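Local coordinates for hypothetical protein BP2299 (Bordetella pertussis Tohama I, PDB 2FQP), which is of unknown function but folds as a cupin, a double-stranded beta-helix, that holds a zinc ion in its barrel, at residues K3-I8 with R24-G29; P44-P49 with T85-V90; L51-E56 with E76-N81. All blocks are in the same frame, centred on the assembly; numbering follows the deposited sequence.

In the fold
The three contacts sample the two sheets of the cupin barrel. Contact 1 and contact 2 share the sheet in which strands 18-25 and 87-94 are neighbours; their centres lie about 12 Å apart, and R24 NE meets E86 OE2 in a salt bridge at 2.9 Å. Contact 3 belongs to the other sheet, which contact 2 enters at the start of strand 48-54. The turn of contact 1 is tied to the end of strand 76-80, with G29 O 2.8 Å from N81 N. Zinc is bound directly in contact 3 by H77, with H34 and H36 completing the histidine set; the side chains of F25 and F89 stand about 7 and 6 Å from the metal.

Contact 1 of 3, residues K3-I8 with R24-G29; sequences KRPGAI and RFPPGG
R24 pairs with I8 where strand 8-14 begins at the edge of its sheet: I8 N gives a hydrogen bond to R24 O at 2.9 Å, and R24 N returns one to I8 O, the signature of an antiparallel hydrogen-bonded pair. The R24 guanidinium leads away from this pairing, to E86. At F25 the partner is A7, whose CB sits over the centre of the phenyl ring, 3.6 Å from the centroid and only 11° off the normal, a CH-pi contact. F25 is buried, and its ring also meets F89 and V79.

P26 follows the end of the strand and packs against the incoming chain. Its CD comes 3.3 Å from G6 O, its CG lies 4.0 Å from P5 CB, and CD1 of I8 reaches the same CD, the two side chains crossing at about a right angle. P26 to G29 form a type II beta turn, closed by G29 N bonding to P26 O, through which the chain leaves strand 18-25 of the cupin barrel. P27 presents its carbonyl to CG of P5, while its ring points away from the N-terminal segment. G28 has the positive phi (79°) of the third turn position, and its carbonyl accepts R4 NH1 at 2.8 Å. The oxygen lies close to the guanidinium plane, and the R4 chain, extended from CG to NE, passes its CG and CD beside it. At G29, the CA hydrogen approaches P5 O, CA to O being 3.2 Å.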
# COMPACT_ATOMS: atom_id res chain seq x y z
N LYS A 3 20.27 -22.10 3.72
CA LYS A 3 19.51 -20.99 4.20
C LYS A 3 18.93 -20.23 3.05
O LYS A 3 19.65 -19.87 2.12
CB LYS A 3 20.40 -20.05 4.99
N ARG A 4 17.64 -19.96 3.11
CA ARG A 4 17.02 -19.12 2.11
C ARG A 4 17.58 -17.70 2.21
O ARG A 4 17.98 -17.25 3.28
CB ARG A 4 15.52 -19.06 2.32
CG ARG A 4 14.80 -20.31 1.91
CD ARG A 4 13.37 -20.20 2.31
NE ARG A 4 12.59 -21.41 2.00
CZ ARG A 4 12.18 -21.78 0.78
NH1 ARG A 4 12.49 -21.06 -0.29
NH2 ARG A 4 11.49 -22.90 0.62
N PRO A 5 17.63 -17.02 1.06
CA PRO A 5 18.05 -15.62 1.09
C PRO A 5 17.09 -14.75 1.93
O PRO A 5 15.92 -15.08 2.06
CB PRO A 5 18.03 -15.22 -0.39
CG PRO A 5 17.21 -16.25 -1.10
CD PRO A 5 17.33 -17.50 -0.30
N GLY A 6 17.59 -13.68 2.51
CA GLY A 6 16.76 -12.78 3.30
C GLY A 6 15.96 -11.84 2.41
O GLY A 6 16.46 -11.28 1.40
N ALA A 7 14.71 -11.62 2.80
CA ALA A 7 13.93 -10.50 2.29
C ALA A 7 14.51 -9.19 2.82
O ALA A 7 14.96 -9.11 3.97
CB ALA A 7 12.40 -10.65 2.66
N ILE A 8 14.49 -8.15 1.99
CA ILE A 8 15.16 -6.90 2.30
C ILE A 8 14.15 -5.83 2.62
O ILE A 8 13.30 -5.51 1.78
CB ILE A 8 16.03 -6.38 1.18
CG1 ILE A 8 17.08 -7.43 0.77
CG2 ILE A 8 16.68 -5.04 1.63
CD1 ILE A 8 16.62 -8.31 -0.39
N ARG A 24 11.21 -6.61 0.05
CA ARG A 24 11.54 -7.19 -1.25
C ARG A 24 12.14 -8.58 -1.09
O ARG A 24 13.20 -8.76 -0.49
CB ARG A 24 12.47 -6.27 -2.08
CG ARG A 24 11.85 -4.94 -2.50
CD ARG A 24 12.88 -4.00 -3.20
NE ARG A 24 13.25 -4.52 -4.50
CZ ARG A 24 13.85 -3.81 -5.46
NH1 ARG A 24 14.14 -2.53 -5.30
NH2 ARG A 24 14.15 -4.40 -6.63
N PHE A 25 11.45 -9.59 -1.64
CA PHE A 25 11.85 -10.97 -1.50
C PHE A 25 12.58 -11.45 -2.71
O PHE A 25 12.01 -11.47 -3.77
CB PHE A 25 10.61 -11.87 -1.32
CG PHE A 25 9.91 -11.70 -0.02
CD1 PHE A 25 9.14 -10.55 0.25
CD2 PHE A 25 9.92 -12.72 0.93
CE1 PHE A 25 8.49 -10.39 1.42
CE2 PHE A 25 9.24 -12.53 2.17
CZ PHE A 25 8.55 -11.36 2.40
N PRO A 26 13.85 -11.88 -2.57
CA PRO A 26 14.47 -12.60 -3.68
C PRO A 26 13.65 -13.84 -3.98
O PRO A 26 12.87 -14.30 -3.11
CB PRO A 26 15.83 -13.05 -3.11
CG PRO A 26 16.13 -12.11 -2.07
CD PRO A 26 14.77 -11.77 -1.43
N PRO A 27 13.80 -14.40 -5.18
CA PRO A 27 13.27 -15.75 -5.41
C PRO A 27 13.69 -16.74 -4.29
O PRO A 27 14.87 -16.85 -3.94
CB PRO A 27 13.94 -16.15 -6.72
CG PRO A 27 14.11 -14.87 -7.44
CD PRO A 27 14.50 -13.88 -6.38
N GLY A 28 12.72 -17.44 -3.71
CA GLY A 28 12.99 -18.38 -2.65
C GLY A 28 13.23 -17.74 -1.30
O GLY A 28 13.52 -18.44 -0.34
N GLY A 29 13.07 -16.42 -1.20
CA GLY A 29 13.55 -15.68 -0.05
C GLY A 29 12.55 -15.75 1.09
O GLY A 29 11.40 -16.10 0.89

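Contact 2 of 3, residues P44-P49 with T85-V90; sequences PMTTGP and TEFVFV
T46 lies against F87 and V88 with each branch of its side chain assigned to a different neighbour. CB stands over one face of the F87 ring, offset toward the rim, 3.8 Å from the centroid and 14° off the normal in a CH-pi contact. From there CG2, anti to the backbone N, reaches past the rim, 3.6 Å from F87 CD2. OG1, anti to the carbonyl carbon (chi1 -53°), turns instead to the strand backbone and accepts V88 N at 2.9 Å, in effect standing in for a main-chain carbonyl. One residue earlier, selenomethionine M45 gives its own N-H to V88 O, also at 2.9 Å, and rests CB on V88 CG1 and CG on V90 CG2; M45 O takes a hydrogen bond from R65 of the second subunit. T46 O, 3.4 Å from F87 CZ, is buried with no polar partner in the model.

P44 and F89 form an antiparallel non-hydrogen-bonded pair as strand 40-44 ends, and the chain then crosses to strand 48-54, from one sheet of the cupin barrel to the other. F87 bridges this step, touching L50 and L63 in the second sheet and F25 on strand 18-25 in the first.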
# COMPACT_ATOMS: atom_id res chain seq x y z
N PRO A 44 0.12 -5.55 -1.45
CA PRO A 44 1.01 -6.25 -2.36
C PRO A 44 1.35 -5.43 -3.60
O PRO A 44 0.49 -4.74 -4.15
CB PRO A 44 0.19 -7.49 -2.75
CG PRO A 44 -0.81 -7.64 -1.69
CD PRO A 44 -1.18 -6.24 -1.35
N MSE A 45 2.61 -5.51 -4.02
CA MSE A 45 3.08 -4.83 -5.23
C MSE A 45 3.29 -5.83 -6.37
O MSE A 45 3.61 -5.44 -7.49
CB MSE A 45 4.37 -4.08 -4.94
CG MSE A 45 4.33 -3.00 -3.90
SE MSE A 45 2.89 -1.68 -4.16
CE MSE A 45 3.40 -1.23 -5.90
N THR A 46 3.14 -7.11 -6.06
CA THR A 46 3.35 -8.23 -6.93
C THR A 46 2.15 -9.13 -6.79
O THR A 46 1.62 -9.31 -5.70
CB THR A 46 4.57 -9.05 -6.50
OG1 THR A 46 5.71 -8.20 -6.37
CG2 THR A 46 4.82 -10.17 -7.48
N THR A 47 1.69 -9.69 -7.89
CA THR A 47 0.65 -10.73 -7.81
C THR A 47 1.35 -12.07 -7.77
O THR A 47 2.19 -12.38 -8.65
CB THR A 47 -0.28 -10.65 -9.00
OG1 THR A 47 -0.96 -9.39 -8.96
CG2 THR A 47 -1.29 -11.82 -9.02
N GLY A 48 1.06 -12.86 -6.76
CA GLY A 48 1.72 -14.15 -6.62
C GLY A 48 1.49 -14.79 -5.29
O GLY A 48 0.95 -14.13 -4.39
N PRO A 49 1.88 -16.07 -5.15
CA PRO A 49 1.73 -16.79 -3.88
C PRO A 49 2.79 -16.38 -2.85
O PRO A 49 3.94 -16.02 -3.20
CB PRO A 49 1.93 -18.26 -4.31
CG PRO A 49 2.91 -18.18 -5.43
CD PRO A 49 2.49 -16.91 -6.19
N THR A 85 10.83 -15.45 -9.06
CA THR A 85 10.98 -14.06 -9.30
C THR A 85 10.73 -13.30 -8.00
O THR A 85 10.11 -13.83 -7.06
CB THR A 85 9.95 -13.57 -10.35
OG1 THR A 85 8.63 -14.00 -9.97
CG2 THR A 85 10.30 -14.13 -11.72
N GLU A 86 11.19 -12.06 -7.99
CA GLU A 86 11.14 -11.21 -6.80
C GLU A 86 9.70 -10.93 -6.48
O GLU A 86 8.90 -10.74 -7.40
CB GLU A 86 11.86 -9.89 -7.07
CG GLU A 86 11.92 -8.94 -5.89
CD GLU A 86 12.85 -7.77 -6.13
OE1 GLU A 86 12.90 -7.31 -7.29
OE2 GLU A 86 13.52 -7.32 -5.18
N PHE A 87 9.39 -10.92 -5.19
CA PHE A 87 8.06 -10.58 -4.69
C PHE A 87 8.17 -9.37 -3.79
O PHE A 87 9.06 -9.29 -2.95
CB PHE A 87 7.41 -11.73 -3.88
CG PHE A 87 5.97 -11.51 -3.63
CD1 PHE A 87 5.54 -10.64 -2.63
CD2 PHE A 87 5.01 -12.12 -4.46
CE1 PHE A 87 4.19 -10.36 -2.44
CE2 PHE A 87 3.67 -11.89 -4.26
CZ PHE A 87 3.24 -11.00 -3.24
N VAL A 88 7.27 -8.40 -3.98
CA VAL A 88 7.35 -7.15 -3.23
C VAL A 88 5.99 -6.80 -2.61
O VAL A 88 4.97 -6.99 -3.24
CB VAL A 88 7.83 -6.00 -4.14
CG1 VAL A 88 7.95 -4.68 -3.35
CG2 VAL A 88 9.15 -6.36 -4.83
N PHE A 89 6.01 -6.38 -1.35
CA PHE A 89 4.86 -5.76 -0.71
C PHE A 89 5.27 -4.61 0.18
O PHE A 89 6.42 -4.51 0.62
CB PHE A 89 3.91 -6.75 0.02
CG PHE A 89 4.51 -7.47 1.22
CD1 PHE A 89 4.61 -6.84 2.49
CD2 PHE A 89 4.82 -8.83 1.14
CE1 PHE A 89 5.11 -7.56 3.59
CE2 PHE A 89 5.29 -9.53 2.23
CZ PHE A 89 5.45 -8.90 3.45
N VAL A 90 4.30 -3.71 0.40
CA VAL A 90 4.44 -2.60 1.29
C VAL A 90 3.61 -2.89 2.54
O VAL A 90 2.42 -3.21 2.45
CB VAL A 90 4.03 -1.26 0.61
CG1 VAL A 90 3.99 -0.11 1.64
CG2 VAL A 90 5.03 -0.93 -0.50

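Contact 3 of 3, residues L51-E56 with E76-N81; sequences LLETPE and EHNVIN. With ZN (zinc ion), chain E.
E53 and N78 lie side by side on one face of an antiparallel strand pair. Their planes are turned 58° apart: N78 ND2 donates to E53 OE1 at 2.9 Å in a nearly straight bond (175°) that stays in the amide plane but meets the carboxylate from above its plane. The E53 side chain crosses that of I80 at a slant, I80 CD1 coming 3.6 Å from E53 CD. Between their backbones, E53 and N78 exchange two hydrogen bonds, as do L51 and I80.

The other face carries L52 and V79, also side by side, with L52 CD2 3.8 Å from V79 CG2. That V79 methyl sits over the centre of the H77 ring, 3.6 Å above its plane. H77 CG takes the crowded position between backbone N and carbonyl carbon (chi1 62°), and NE2 binds zinc at 2.3 Å.

H34 and H36 complete the three histidines of the cupin metal centre, and three modelled waters lie on the remaining side, crowded against one another. Water as the remaining ligand is consistent with sites where another ligand could bind. N78 ND2 also bonds to E30 OE1; this amide between two carboxylates would help to offset their repulsion.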
# COMPACT_ATOMS: atom_id res chain seq x y z
N LEU A 51 4.16 -18.16 0.95
CA LEU A 51 4.04 -19.34 1.77
C LEU A 51 4.17 -18.84 3.19
O LEU A 51 5.18 -18.22 3.54
CB LEU A 51 5.13 -20.35 1.41
CG LEU A 51 5.20 -21.62 2.25
CD1 LEU A 51 3.88 -22.35 2.22
CD2 LEU A 51 6.30 -22.53 1.72
N LEU A 52 3.14 -19.06 3.99
CA LEU A 52 3.12 -18.55 5.37
C LEU A 52 3.28 -19.70 6.35
O LEU A 52 2.47 -20.64 6.36
CB LEU A 52 1.83 -17.79 5.67
CG LEU A 52 1.44 -16.70 4.68
CD1 LEU A 52 -0.01 -16.27 4.91
CD2 LEU A 52 2.41 -15.55 4.81
N GLU A 53 4.34 -19.63 7.15
CA GLU A 53 4.63 -20.66 8.18
C GLU A 53 4.24 -20.12 9.53
O GLU A 53 4.73 -19.09 9.94
CB GLU A 53 6.10 -21.00 8.20
CG GLU A 53 6.56 -21.61 6.89
CD GLU A 53 8.00 -22.12 6.91
OE1 GLU A 53 8.90 -21.48 7.52
OE2 GLU A 53 8.23 -23.16 6.26
N THR A 54 3.33 -20.79 10.19
CA THR A 54 2.85 -20.38 11.48
C THR A 54 3.07 -21.57 12.39
O THR A 54 3.47 -22.65 11.95
CB THR A 54 1.37 -19.99 11.39
OG1 THR A 54 0.61 -21.12 10.96
CG2 THR A 54 1.20 -18.87 10.40
N PRO A 55 2.91 -21.36 13.69
CA PRO A 55 3.13 -22.45 14.61
C PRO A 55 2.36 -23.74 14.26
O PRO A 55 2.87 -24.82 14.49
CB PRO A 55 2.66 -21.86 15.94
CG PRO A 55 2.97 -20.43 15.85
CD PRO A 55 2.59 -20.09 14.40
N GLU A 56 1.16 -23.64 13.69
CA GLU A 56 0.34 -24.83 13.42
C GLU A 56 0.54 -25.48 12.05
O GLU A 56 0.06 -26.57 11.80
CB GLU A 56 -1.14 -24.46 13.59
CG GLU A 56 -1.52 -24.12 15.04
CD GLU A 56 -1.17 -22.69 15.52
OE1 GLU A 56 -0.87 -21.79 14.73
OE2 GLU A 56 -1.23 -22.45 16.74
N GLU A 76 2.52 -14.27 14.53
CA GLU A 76 3.88 -14.86 14.60
C GLU A 76 4.00 -15.76 13.42
O GLU A 76 3.19 -16.66 13.24
CB GLU A 76 4.10 -15.65 15.88
CG GLU A 76 4.07 -14.82 17.14
CD GLU A 76 4.98 -15.37 18.26
OE1 GLU A 76 5.84 -16.28 18.02
OE2 GLU A 76 4.82 -14.87 19.39
N HIS A 77 5.00 -15.50 12.58
CA HIS A 77 5.21 -16.32 11.40
C HIS A 77 6.54 -16.08 10.70
O HIS A 77 7.28 -15.17 11.04
CB HIS A 77 4.08 -16.08 10.38
CG HIS A 77 3.99 -14.67 9.87
ND1 HIS A 77 2.95 -14.26 9.06
CD2 HIS A 77 4.79 -13.59 10.04
CE1 HIS A 77 3.13 -12.99 8.73
NE2 HIS A 77 4.22 -12.55 9.32
N ASN A 78 6.81 -16.94 9.71
CA ASN A 78 7.86 -16.81 8.76
C ASN A 78 7.17 -16.72 7.41
O ASN A 78 6.22 -17.44 7.13
CB ASN A 78 8.84 -17.98 8.79
CG ASN A 78 9.95 -17.84 7.71
OD1 ASN A 78 10.45 -16.76 7.50
ND2 ASN A 78 10.28 -18.96 7.02
N VAL A 79 7.62 -15.81 6.56
CA VAL A 79 6.98 -15.64 5.28
C VAL A 79 8.01 -15.90 4.19
O VAL A 79 9.06 -15.34 4.23
CB VAL A 79 6.51 -14.18 5.09
CG1 VAL A 79 5.90 -13.96 3.72
CG2 VAL A 79 5.48 -13.84 6.14
N ILE A 80 7.63 -16.70 3.22
CA ILE A 80 8.51 -17.19 2.18
C ILE A 80 7.93 -16.86 0.81
O ILE A 80 6.73 -17.00 0.57
CB ILE A 80 8.71 -18.73 2.29
CG1 ILE A 80 9.49 -19.11 3.55
CG2 ILE A 80 9.46 -19.31 1.08
CD1 ILE A 80 9.33 -20.59 3.91
N ASN A 81 8.80 -16.45 -0.11
CA ASN A 81 8.47 -16.27 -1.51
C ASN A 81 8.85 -17.56 -2.28
O ASN A 81 10.03 -17.77 -2.55
CB ASN A 81 9.27 -15.11 -2.09
CG ASN A 81 9.07 -14.95 -3.56
OD1 ASN A 81 8.08 -15.42 -4.14
ND2 ASN A 81 10.01 -14.25 -4.21
ZN ZN E . 5.19 -10.50 9.01
O HOH W 1 6.44 -8.67 8.12
O HOH W 2 6.31 -10.90 7.08
O HOH W 3 4.08 -9.76 7.48